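Local coordinates for protein peptidoglycan glycosyltransferase (PDB 4OVD) that belongs to the penicillin-binding proteins, combining a dimerisation domain with a penicillin-binding domain, at residues G248-M253 with V527-N532; Y261-Y266 with L282-V287; K431-T436 with W450-V455; T486-T491 with V518-S523. All blocks are in the same frame, centred on the assembly; numbering follows the deposited sequence.

In the fold
All four contacts lie in the penicillin-binding domain. Contact 1 pairs strands 248-253 and 525-532 inside the antiparallel five-stranded sheet and spans the longest stretch of chain, so contacts 2, 3 and 4 follow in that order between its two segments. Contact 2 sets the neighbouring edge strand 260-266 against helix 285-288, its centre about 8 Å from that of contact 1. Contact 4 joins the start of the other edge strand, 487-495, to the end of strand 510-518 and the loop after it, centres about 15 Å from contact 1 and 22 Å from contact 2. Contact 3 is a separate two-stranded ribbon, centre about 21 Å from that of contact 1, meeting it through Met253 and Val435. The sheet thus unites strands over 270 residues apart.

Contact 1: residues G248-M253 with V527-N532; sequences GSIMAM and VYVGLN
Met251 and Tyr528 bind each other through both backbone polar groups: Tyr528 N donates to Met251 O at 2.9 Å, and Met251 N to Tyr528 O at 3.0 Å, each donor lying in the plane of its carbonyl. Ser249 and Gly530 repeat the reciprocal pattern, although Ser249 N comes to Gly530 O tilted 29° from the carbonyl plane. Non-hydrogen-bonded pairs of the antiparallel sheet alternate with these, Ile250 with Val529 between them and Ala252 with Val527 beyond Met251. Here Val527 CA lies 3.1 Å from Met251 O, and Ile250 CA 3.2 Å from Tyr528 O, as CA-H...O contacts.

Ile250, Ala252, Val527 and Val529 share one face. Ala252 CB touches Val527 CG2 at 3.9 Å, while Ile250 CG1 reaches Val529 CG2 at 4.3 Å; helix 542-556 covers this side with Val545, Phe546 and Phe549. On the other face the Tyr528 ring, swung opposite its own backbone N (chi1 171°), brings CE1 within 4.4 Å of Ser249 CB. Helices 285-288 and 418-429 lie over that side. The buried hydroxyls are satisfied outside the pair, Tyr528 OH by Ser513 and Ser249 OG by Ser265. The backbone therefore carries the strand pairing, and the side chains mainly bind the sheet to its covering helices.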
loop_
_atom_site.group_PDB
_atom_site.type_symbol
_atom_site.label_atom_id
_atom_site.label_comp_id
_atom_site.label_asym_id
_atom_site.label_seq_id
_atom_site.Cartn_x
_atom_site.Cartn_y
_atom_site.Cartn_z
ATOM N N GLY A 248 3.916 2.299 -11.777
ATOM C CA GLY A 248 4.178 2.111 -10.342
ATOM C C GLY A 248 3.115 2.763 -9.519
ATOM O O GLY A 248 2.076 3.150 -10.035
ATOM N N SER A 249 3.376 2.895 -8.231
ATOM C CA SER A 249 2.402 3.419 -7.291
ATOM C C SER A 249 3.089 4.153 -6.199
ATOM O O SER A 249 4.250 3.877 -5.922
ATOM C CB SER A 249 1.671 2.282 -6.581
ATOM O OG SER A 249 0.866 1.565 -7.528
ATOM N N ILE A 250 2.332 4.996 -5.517
ATOM C CA ILE A 250 2.871 5.729 -4.397
ATOM C C ILE A 250 1.752 6.016 -3.414
ATOM O O ILE A 250 0.630 6.261 -3.815
ATOM C CB ILE A 250 3.616 6.995 -4.938
ATOM C CG1 ILE A 250 4.291 7.757 -3.826
ATOM C CG2 ILE A 250 2.618 7.925 -5.552
ATOM C CD1 ILE A 250 5.249 8.798 -4.369
HETATM N N MSE A 251 2.019 5.991 -2.127
HETATM C CA MSE A 251 0.979 6.268 -1.136
HETATM C C MSE A 251 1.575 6.823 0.129
HETATM O O MSE A 251 2.667 6.416 0.523
HETATM C CB MSE A 251 0.218 4.960 -0.790
HETATM C CG MSE A 251 -0.533 5.074 0.563
HETATM SE SE MSE A 251 -1.874 3.655 0.921
HETATM C CE MSE A 251 -2.999 3.633 -0.682
ATOM N N ALA A 252 0.900 7.774 0.753
ATOM C CA ALA A 252 1.337 8.310 2.020
ATOM C C ALA A 252 0.115 8.114 2.910
ATOM O O ALA A 252 -0.955 8.496 2.498
ATOM C CB ALA A 252 1.673 9.763 1.901
HETATM N N MSE A 253 0.299 7.609 4.128
HETATM C CA MSE A 253 -0.793 7.290 5.010
HETATM C C MSE A 253 -0.385 7.475 6.426
HETATM O O MSE A 253 0.759 7.566 6.732
HETATM C CB MSE A 253 -1.224 5.807 4.824
HETATM C CG MSE A 253 -0.598 4.649 5.710
HETATM SE SE MSE A 253 -1.701 3.099 5.199
HETATM C CE MSE A 253 -3.028 3.299 6.607
ATOM N N VAL A 527 5.078 5.894 4.038
ATOM C CA VAL A 527 4.979 6.054 2.617
ATOM C C VAL A 527 5.497 4.811 1.922
ATOM O O VAL A 527 6.496 4.169 2.403
ATOM C CB VAL A 527 5.854 7.201 2.179
ATOM C CG1 VAL A 527 6.078 7.165 0.701
ATOM C CG2 VAL A 527 5.312 8.527 2.678
ATOM N N TYR A 528 4.817 4.490 0.816
ATOM C CA TYR A 528 5.164 3.376 -0.050
ATOM C C TYR A 528 5.409 3.857 -1.449
ATOM O O TYR A 528 4.653 4.646 -1.972
ATOM C CB TYR A 528 4.015 2.298 -0.141
ATOM C CG TYR A 528 4.328 1.272 -1.220
ATOM C CD1 TYR A 528 3.913 1.446 -2.511
ATOM C CD2 TYR A 528 5.028 0.128 -0.930
ATOM C CE1 TYR A 528 4.188 0.490 -3.490
ATOM C CE2 TYR A 528 5.337 -0.786 -1.881
ATOM C CZ TYR A 528 4.896 -0.606 -3.164
ATOM O OH TYR A 528 5.249 -1.557 -4.120
ATOM N N VAL A 529 6.466 3.363 -2.066
ATOM C CA VAL A 529 6.839 3.673 -3.415
ATOM C C VAL A 529 7.179 2.374 -4.107
ATOM O O VAL A 529 7.968 1.555 -3.606
ATOM C CB VAL A 529 8.103 4.528 -3.538
ATOM C CG1 VAL A 529 8.398 4.744 -5.019
ATOM C CG2 VAL A 529 7.961 5.869 -2.794
ATOM N N GLY A 530 6.569 2.158 -5.264
ATOM C CA GLY A 530 6.808 0.970 -6.070
ATOM C C GLY A 530 6.990 1.354 -7.531
ATOM O O GLY A 530 6.277 2.185 -8.015
ATOM N N LEU A 531 7.893 0.684 -8.228
ATOM C CA LEU A 531 8.200 0.908 -9.612
ATOM C C LEU A 531 8.162 -0.454 -10.233
ATOM O O LEU A 531 8.977 -1.318 -9.865
ATOM C CB LEU A 531 9.582 1.497 -9.764
ATOM C CG LEU A 531 9.610 2.933 -9.199
ATOM C CD1 LEU A 531 11.029 3.494 -9.036
ATOM C CD2 LEU A 531 8.747 3.877 -10.035
ATOM N N ASN A 532 7.280 -0.593 -11.221
ATOM C CA ASN A 532 7.013 -1.873 -11.865
ATOM C C ASN A 532 7.677 -1.995 -13.217
ATOM O O ASN A 532 7.621 -1.086 -14.075
ATOM C CB ASN A 532 5.529 -2.114 -12.002
ATOM C CG ASN A 532 4.760 -1.929 -10.707
ATOM O OD1 ASN A 532 5.286 -1.983 -9.586
ATOM N ND2 ASN A 532 3.479 -1.668 -10.858
#

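Contact 2: residues Y261-Y266 with L282-V287; sequences YAAASY and LNLKLV
Ser265, on an edge strand of the domain's five-stranded sheet, meets the N-terminal turn of helix 285-288, where Leu284 holds the N-cap position. The strand end 263-266 and the chain 283-286 that leads into the helix run 113° apart.

Van der Waals packing comes from Leu284 and the lysine stem. The CD2 methyl of Leu284 rests 3.8 Å from Ala264 CA and 3.7 Å from Ser265 OG, while Leu284 CD1 lies 4.4 Å from Ala263 CB. Helix 161-164 touches Leu284 too, through Gln162 and Ile163. Lys285 CG passes 3.8 Å from Ser265 CB.

Two hydrogen bonds cross. Lys285 N donates to Ser265 OG at 2.7 Å along a bent path, 131° at the hydrogen; the serine hydroxyl, turned opposite its own carbonyl carbon (chi1 -73°), is also bonded to Ser249 OG. This buried oxygen thus couples the first helical residue to the adjoining strand 248-253. The second bond comes from the far end of Lys285, whose extended chain runs past Ser265 and has a further, weak bond from NZ to Gln246 O. Lys285 NZ reaches Tyr266 O at 2.9 Å, in the carbonyl plane and on a lone pair.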
loop_
_atom_site.group_PDB
_atom_site.type_symbol
_atom_site.label_atom_id
_atom_site.label_comp_id
_atom_site.label_asym_id
_atom_site.label_seq_id
_atom_site.Cartn_x
_atom_site.Cartn_y
_atom_site.Cartn_z
ATOM N N TYR A 261 -3.286 10.001 2.958
ATOM C CA TYR A 261 -3.057 11.361 2.614
ATOM C C TYR A 261 -2.919 11.570 1.141
ATOM O O TYR A 261 -3.266 12.640 0.643
ATOM C CB TYR A 261 -1.802 11.890 3.253
ATOM C CG TYR A 261 -1.739 11.792 4.732
ATOM C CD1 TYR A 261 -2.589 12.550 5.539
ATOM C CD2 TYR A 261 -0.732 11.065 5.326
ATOM C CE1 TYR A 261 -2.505 12.483 6.913
ATOM C CE2 TYR A 261 -0.610 11.006 6.705
ATOM C CZ TYR A 261 -1.473 11.735 7.492
ATOM O OH TYR A 261 -1.310 11.642 8.833
ATOM N N ALA A 262 -2.362 10.586 0.468
ATOM C CA ALA A 262 -2.165 10.619 -0.993
ATOM C C ALA A 262 -1.937 9.232 -1.542
ATOM O O ALA A 262 -1.440 8.371 -0.853
ATOM C CB ALA A 262 -0.991 11.487 -1.348
ATOM N N ALA A 263 -2.331 9.002 -2.786
ATOM C CA ALA A 263 -2.127 7.717 -3.401
ATOM C C ALA A 263 -2.304 7.803 -4.889
ATOM O O ALA A 263 -3.240 8.472 -5.397
ATOM C CB ALA A 263 -3.104 6.697 -2.800
ATOM N N ALA A 264 -1.431 7.127 -5.616
ATOM C CA ALA A 264 -1.539 7.131 -7.066
ATOM C C ALA A 264 -0.836 5.962 -7.719
ATOM O O ALA A 264 0.050 5.371 -7.137
ATOM C CB ALA A 264 -0.987 8.444 -7.613
ATOM N N SER A 265 -1.303 5.614 -8.910
ATOM C CA SER A 265 -0.727 4.597 -9.748
ATOM C C SER A 265 -0.529 5.205 -11.141
ATOM O O SER A 265 -1.285 6.020 -11.576
ATOM C CB SER A 265 -1.690 3.385 -9.858
ATOM O OG SER A 265 -1.672 2.701 -8.655
ATOM N N TYR A 266 0.481 4.751 -11.831
ATOM C CA TYR A 266 0.821 5.196 -13.145
ATOM C C TYR A 266 0.554 3.985 -14.001
ATOM O O TYR A 266 1.008 2.887 -13.642
ATOM C CB TYR A 266 2.304 5.606 -13.244
ATOM C CG TYR A 266 2.697 6.140 -14.591
ATOM C CD1 TYR A 266 2.943 5.285 -15.644
ATOM C CD2 TYR A 266 2.833 7.507 -14.823
ATOM C CE1 TYR A 266 3.271 5.770 -16.900
ATOM C CE2 TYR A 266 3.166 7.995 -16.083
ATOM C CZ TYR A 266 3.368 7.120 -17.109
ATOM O OH TYR A 266 3.728 7.565 -18.349
ATOM N N LEU A 282 -7.910 4.182 -14.476
ATOM C CA LEU A 282 -8.841 4.469 -13.390
ATOM C C LEU A 282 -8.714 3.593 -12.139
ATOM O O LEU A 282 -9.354 3.845 -11.112
ATOM C CB LEU A 282 -10.274 4.338 -13.909
ATOM C CG LEU A 282 -10.566 5.275 -15.081
ATOM C CD1 LEU A 282 -11.963 5.006 -15.593
ATOM C CD2 LEU A 282 -10.404 6.718 -14.668
ATOM N N ASN A 283 -7.954 2.529 -12.246
ATOM C CA ASN A 283 -7.716 1.687 -11.108
ATOM C C ASN A 283 -6.551 2.237 -10.295
ATOM O O ASN A 283 -5.737 2.970 -10.819
ATOM C CB ASN A 283 -7.210 0.348 -11.590
ATOM C CG ASN A 283 -8.239 -0.403 -12.384
ATOM O OD1 ASN A 283 -9.386 -0.568 -11.945
ATOM N ND2 ASN A 283 -7.824 -0.907 -13.542
ATOM N N LEU A 284 -6.488 1.877 -9.018
ATOM C CA LEU A 284 -5.298 2.143 -8.223
ATOM C C LEU A 284 -4.632 0.790 -8.211
ATOM O O LEU A 284 -5.153 -0.203 -7.610
ATOM C CB LEU A 284 -5.565 2.479 -6.760
ATOM C CG LEU A 284 -5.524 3.848 -6.223
ATOM C CD1 LEU A 284 -5.637 3.695 -4.709
ATOM C CD2 LEU A 284 -4.187 4.439 -6.640
ATOM N N LYS A 285 -3.476 0.706 -8.815
ATOM C CA LYS A 285 -2.772 -0.572 -8.867
ATOM C C LYS A 285 -2.518 -1.167 -7.492
ATOM O O LYS A 285 -2.589 -2.372 -7.337
ATOM C CB LYS A 285 -1.485 -0.442 -9.663
ATOM C CG LYS A 285 -1.742 -0.212 -11.147
ATOM C CD LYS A 285 -0.441 -0.132 -11.928
ATOM C CE LYS A 285 -0.761 -0.206 -13.424
ATOM N NZ LYS A 285 0.457 0.104 -14.189
ATOM N N LEU A 286 -2.195 -0.337 -6.503
ATOM C CA LEU A 286 -2.001 -0.827 -5.120
ATOM C C LEU A 286 -3.063 -1.710 -4.553
ATOM O O LEU A 286 -2.850 -2.419 -3.579
ATOM C CB LEU A 286 -1.993 0.362 -4.158
ATOM C CG LEU A 286 -0.779 1.223 -4.336
ATOM C CD1 LEU A 286 -0.960 2.524 -3.636
ATOM C CD2 LEU A 286 0.400 0.475 -3.763
ATOM N N VAL A 287 -4.256 -1.465 -5.000
ATOM C CA VAL A 287 -5.481 -2.167 -4.590
ATOM C C VAL A 287 -5.905 -3.300 -5.453
ATOM O O VAL A 287 -6.337 -4.402 -4.998
ATOM C CB VAL A 287 -6.623 -1.091 -4.613
ATOM C CG1 VAL A 287 -7.942 -1.681 -4.293
ATOM C CG2 VAL A 287 -6.305 0.002 -3.588
#

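Contact 3: residues K431-T436 with W450-V455; sequences KGTMVT and WPTKDV
Pro451 O is gripped by three donors in a two-stranded antiparallel ribbon, at the end where the chain between the segments links them: Thr436 OG1 at 2.8 Å, water 1 at 2.9 Å and water 2 at 2.7 Å. The hydroxyl of Thr436 arrives 24° off the carbonyl plane. Water 1 also donates to Met434 O, and water 2 accepts from Thr436 N, so the two waters bridge the segments where direct backbone pairing has ended.

The ribbon is made of two pairs. Met434 and Lys453 are hydrogen-bonded, Met434 N reaching Lys453 O at 2.8 Å and Lys453 N returning a bond to Met434 O. Thr433 and Asp454, a non-hydrogen-bonded pair, lie side by side on one face; Thr433 OG1 donates to Asp454 OD1 at 3.0 Å from above the carboxylate, 50° out of its plane. Farther on, Val455 N meets Gly432 O at 3.0 Å, almost in line with the C=O bond.

On the other face the selenomethionine Met434 bends at chi3 (85°), bringing CE 3.7 Å from Val455 CG2 and also against the aliphatic part of Lys453, whose amino group bonds Lys375 O. Helix 418-429 backs Met434 through Arg423, Thr426 and Ala427. Trp450, stacked on His438, crosses Thr436 at about a right angle, Thr436 CG2 lying 3.8 Å from Trp450 CE3.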
loop_
_atom_site.group_PDB
_atom_site.type_symbol
_atom_site.label_atom_id
_atom_site.label_comp_id
_atom_site.label_asym_id
_atom_site.label_seq_id
_atom_site.Cartn_x
_atom_site.Cartn_y
_atom_site.Cartn_z
ATOM N N LYS A 431 2.351 0.143 17.182
ATOM C CA LYS A 431 2.393 -0.616 18.446
ATOM C C LYS A 431 1.740 -1.937 18.361
ATOM O O LYS A 431 1.171 -2.437 19.309
ATOM C CB LYS A 431 1.784 0.221 19.564
ATOM C CG LYS A 431 2.629 1.474 19.785
ATOM C CD LYS A 431 1.991 2.515 20.732
ATOM C CE LYS A 431 1.798 2.014 22.169
ATOM N NZ LYS A 431 3.062 1.616 22.860
ATOM N N GLY A 432 1.737 -2.464 17.173
ATOM C CA GLY A 432 1.199 -3.763 16.994
ATOM C C GLY A 432 -0.188 -3.855 16.502
ATOM O O GLY A 432 -0.679 -4.983 16.279
ATOM N N THR A 433 -0.862 -2.713 16.403
ATOM C CA THR A 433 -2.248 -2.737 15.939
ATOM C C THR A 433 -2.345 -2.374 14.445
ATOM O O THR A 433 -1.908 -1.316 14.048
ATOM C CB THR A 433 -3.105 -1.829 16.811
ATOM O OG1 THR A 433 -3.119 -2.357 18.133
ATOM C CG2 THR A 433 -4.564 -1.768 16.323
HETATM N N MSE A 434 -2.875 -3.271 13.628
HETATM C CA MSE A 434 -3.062 -3.025 12.182
HETATM C C MSE A 434 -4.329 -2.242 11.907
HETATM O O MSE A 434 -5.369 -2.484 12.527
HETATM C CB MSE A 434 -3.011 -4.408 11.533
HETATM C CG MSE A 434 -3.353 -4.437 10.100
HETATM SE SE MSE A 434 -2.572 -6.090 9.415
HETATM C CE MSE A 434 -4.128 -7.115 9.979
ATOM N N VAL A 435 -4.252 -1.217 11.070
ATOM C CA VAL A 435 -5.409 -0.394 10.811
ATOM C C VAL A 435 -5.916 -0.641 9.427
ATOM O O VAL A 435 -5.291 -1.332 8.691
ATOM C CB VAL A 435 -5.069 1.105 10.977
ATOM C CG1 VAL A 435 -4.517 1.388 12.379
ATOM C CG2 VAL A 435 -4.086 1.558 9.931
ATOM N N THR A 436 -7.049 -0.057 9.087
ATOM C CA THR A 436 -7.658 -0.246 7.802
ATOM C C THR A 436 -7.319 0.983 6.994
ATOM O O THR A 436 -7.726 2.041 7.395
ATOM C CB THR A 436 -9.169 -0.278 7.903
ATOM O OG1 THR A 436 -9.586 -1.413 8.667
ATOM C CG2 THR A 436 -9.749 -0.366 6.506
ATOM N N TRP A 450 -13.209 2.780 11.823
ATOM C CA TRP A 450 -12.615 1.838 10.932
ATOM C C TRP A 450 -11.991 0.745 11.785
ATOM O O TRP A 450 -11.304 1.047 12.767
ATOM C CB TRP A 450 -11.554 2.557 10.131
ATOM C CG TRP A 450 -12.124 3.456 9.170
ATOM C CD1 TRP A 450 -12.302 4.786 9.310
ATOM C CD2 TRP A 450 -12.663 3.101 7.873
ATOM N NE1 TRP A 450 -12.905 5.299 8.195
ATOM C CE2 TRP A 450 -13.140 4.291 7.294
ATOM C CE3 TRP A 450 -12.741 1.901 7.139
ATOM C CZ2 TRP A 450 -13.702 4.331 6.020
ATOM C CZ3 TRP A 450 -13.288 1.936 5.888
ATOM C CH2 TRP A 450 -13.773 3.153 5.329
ATOM N N PRO A 451 -12.195 -0.513 11.396
ATOM C CA PRO A 451 -11.694 -1.648 12.186
ATOM C C PRO A 451 -10.174 -1.680 12.338
ATOM O O PRO A 451 -9.426 -1.292 11.415
ATOM C CB PRO A 451 -12.149 -2.887 11.373
ATOM C CG PRO A 451 -13.172 -2.374 10.365
ATOM C CD PRO A 451 -12.814 -0.938 10.121
ATOM N N THR A 452 -9.744 -2.076 13.530
ATOM C CA THR A 452 -8.328 -2.245 13.850
ATOM C C THR A 452 -8.182 -3.700 14.304
ATOM O O THR A 452 -9.171 -4.340 14.641
ATOM C CB THR A 452 -7.814 -1.337 14.989
ATOM O OG1 THR A 452 -8.555 -1.590 16.184
ATOM C CG2 THR A 452 -7.877 0.141 14.663
ATOM N N LYS A 453 -6.959 -4.219 14.332
ATOM C CA LYS A 453 -6.725 -5.594 14.727
ATOM C C LYS A 453 -5.361 -5.712 15.431
ATOM O O LYS A 453 -4.363 -5.266 14.894
ATOM C CB LYS A 453 -6.697 -6.439 13.458
ATOM C CG LYS A 453 -6.660 -7.933 13.693
ATOM C CD LYS A 453 -6.566 -8.653 12.361
ATOM C CE LYS A 453 -6.716 -10.156 12.493
ATOM N NZ LYS A 453 -6.586 -10.740 11.127
ATOM N N ASP A 454 -5.308 -6.360 16.574
ATOM C CA ASP A 454 -4.046 -6.537 17.304
ATOM C C ASP A 454 -3.359 -7.719 16.691
ATOM O O ASP A 454 -3.838 -8.827 16.779
ATOM C CB ASP A 454 -4.273 -6.783 18.787
ATOM C CG ASP A 454 -4.850 -5.575 19.491
ATOM O OD1 ASP A 454 -5.038 -4.511 18.847
ATOM O OD2 ASP A 454 -5.097 -5.693 20.693
ATOM N N VAL A 455 -2.248 -7.475 16.040
ATOM C CA VAL A 455 -1.556 -8.541 15.335
ATOM C C VAL A 455 -0.342 -9.047 16.093
ATOM O O VAL A 455 -0.126 -10.229 16.186
ATOM C CB VAL A 455 -1.210 -8.038 13.902
ATOM C CG1 VAL A 455 -0.472 -9.074 13.119
ATOM C CG2 VAL A 455 -2.496 -7.677 13.208
HETATM O O HOH W 1 -7.439 -3.267 10.720
HETATM O O HOH W 2 -8.412 1.244 11.108
#

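Contact 4: residues T486-T491 with V518-S523; sequences TVAGKT and VNPSES
Thr486 opens the contact with both backbone polar groups engaged by Asn519. Its N donates to the side-chain oxygen Asn519 OD1 at 2.8 Å, almost straight at the hydrogen (173°) and nearly head-on to the amide oxygen. Its carbonyl accepts Asn519 N, also at 2.8 Å. The asparagine CG sits beside its own backbone N (chi1 -67°), which turns OD1 back to Thr486 although the CB points away. Thr486 CG2 meets the ring of Pro520 at CD, 3.9 Å off, the two side chains crossing at about a right angle.

Val487 forms a non-hydrogen-bonded antiparallel pair with Val518, where Val518 CA makes a CA-H...O contact to Thr486 O at 3.6 Å. Ala488 CB then lies 4.1 Å from Pro520 CG. From Gly489 on the segments part, and Lys490 and Thr491 begin the Lys-Thr-Gly motif of the penicillin-binding family. Lys490 NZ curls round to the next residue's carbonyl, Thr491 O, and also bonds Ser351 OG.

The contact thus joins the start of edge strand 487-495 to the end of strand 510-518 and the loop leading to strand 525-532. Helix 542-556 packs on Val487 and Val518 through Phe546, while helix 458-474 covers Ala488 and Pro520 with Met468, Thr469 and Leu465.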
loop_
_atom_site.group_PDB
_atom_site.type_symbol
_atom_site.label_atom_id
_atom_site.label_comp_id
_atom_site.label_asym_id
_atom_site.label_seq_id
_atom_site.Cartn_x
_atom_site.Cartn_y
_atom_site.Cartn_z
ATOM N N THR A 486 13.821 10.355 11.540
ATOM C CA THR A 486 14.160 8.937 11.718
ATOM C C THR A 486 13.316 8.214 10.714
ATOM O O THR A 486 12.189 8.557 10.570
ATOM C CB THR A 486 13.794 8.412 13.111
ATOM O OG1 THR A 486 14.608 9.049 14.083
ATOM C CG2 THR A 486 14.032 6.930 13.179
ATOM N N VAL A 487 13.892 7.308 9.949
ATOM C CA VAL A 487 13.162 6.521 8.932
ATOM C C VAL A 487 13.454 5.060 9.183
ATOM O O VAL A 487 14.606 4.659 9.269
ATOM C CB VAL A 487 13.591 6.909 7.512
ATOM C CG1 VAL A 487 12.954 6.028 6.423
ATOM C CG2 VAL A 487 13.280 8.356 7.291
ATOM N N ALA A 488 12.397 4.289 9.414
ATOM C CA ALA A 488 12.516 2.860 9.571
ATOM C C ALA A 488 11.869 2.315 8.275
ATOM O O ALA A 488 10.772 2.710 7.929
ATOM C CB ALA A 488 11.720 2.417 10.760
ATOM N N GLY A 489 12.559 1.491 7.528
ATOM C CA GLY A 489 11.965 0.997 6.342
ATOM C C GLY A 489 12.602 -0.247 5.782
ATOM O O GLY A 489 13.520 -0.802 6.359
ATOM N N LYS A 490 12.116 -0.649 4.604
ATOM C CA LYS A 490 12.594 -1.830 3.957
ATOM C C LYS A 490 12.428 -1.730 2.426
ATOM O O LYS A 490 11.388 -1.281 1.961
ATOM C CB LYS A 490 11.791 -3.042 4.447
ATOM C CG LYS A 490 12.288 -4.327 3.827
ATOM C CD LYS A 490 13.618 -4.778 4.404
ATOM C CE LYS A 490 14.109 -6.122 3.847
ATOM N NZ LYS A 490 14.604 -5.895 2.474
ATOM N N THR A 491 13.489 -2.124 1.705
ATOM C CA THR A 491 13.487 -2.221 0.277
ATOM C C THR A 491 12.942 -3.582 -0.132
ATOM O O THR A 491 12.915 -4.522 0.624
ATOM C CB THR A 491 14.888 -2.118 -0.272
ATOM O OG1 THR A 491 15.754 -3.005 0.453
ATOM C CG2 THR A 491 15.421 -0.685 -0.138
ATOM N N VAL A 518 8.144 7.386 8.832
ATOM C CA VAL A 518 8.896 8.570 9.224
ATOM C C VAL A 518 8.563 8.863 10.704
ATOM O O VAL A 518 7.403 8.797 11.073
ATOM C CB VAL A 518 8.526 9.781 8.336
ATOM C CG1 VAL A 518 9.426 10.956 8.639
ATOM C CG2 VAL A 518 8.643 9.442 6.863
ATOM N N ASN A 519 9.589 9.143 11.529
ATOM C CA ASN A 519 9.458 9.429 12.954
ATOM C C ASN A 519 8.416 8.532 13.518
ATOM O O ASN A 519 7.291 8.973 13.868
ATOM C CB ASN A 519 9.119 10.889 13.180
ATOM C CG ASN A 519 10.259 11.803 12.773
ATOM O OD1 ASN A 519 11.334 11.341 12.422
ATOM N ND2 ASN A 519 10.034 13.117 12.834
ATOM N N PRO A 520 8.756 7.237 13.559
ATOM C CA PRO A 520 7.880 6.179 14.007
ATOM C C PRO A 520 7.277 6.408 15.400
ATOM O O PRO A 520 6.160 5.963 15.640
ATOM C CB PRO A 520 8.793 4.966 13.995
ATOM C CG PRO A 520 9.858 5.327 13.008
ATOM C CD PRO A 520 10.123 6.729 13.327
ATOM N N SER A 521 7.995 7.126 16.274
ATOM C CA SER A 521 7.492 7.452 17.592
ATOM C C SER A 521 6.371 8.502 17.528
ATOM O O SER A 521 5.703 8.709 18.508
ATOM C CB SER A 521 8.647 7.932 18.501
ATOM O OG SER A 521 9.327 9.095 17.981
ATOM N N GLU A 522 6.176 9.186 16.399
ATOM C CA GLU A 522 5.086 10.190 16.253
ATOM C C GLU A 522 3.799 9.625 15.643
ATOM O O GLU A 522 2.777 10.283 15.707
ATOM C CB GLU A 522 5.551 11.427 15.461
ATOM C CG GLU A 522 6.696 12.181 16.156
ATOM C CD GLU A 522 7.069 13.523 15.503
ATOM O OE1 GLU A 522 6.331 14.010 14.608
ATOM O OE2 GLU A 522 8.103 14.117 15.921
ATOM N N SER A 523 3.874 8.462 14.989
ATOM C CA SER A 523 2.720 7.743 14.456
ATOM C C SER A 523 1.915 8.559 13.454
ATOM O O SER A 523 0.697 8.490 13.418
ATOM C CB SER A 523 1.801 7.273 15.610
ATOM O OG SER A 523 2.520 6.479 16.555
#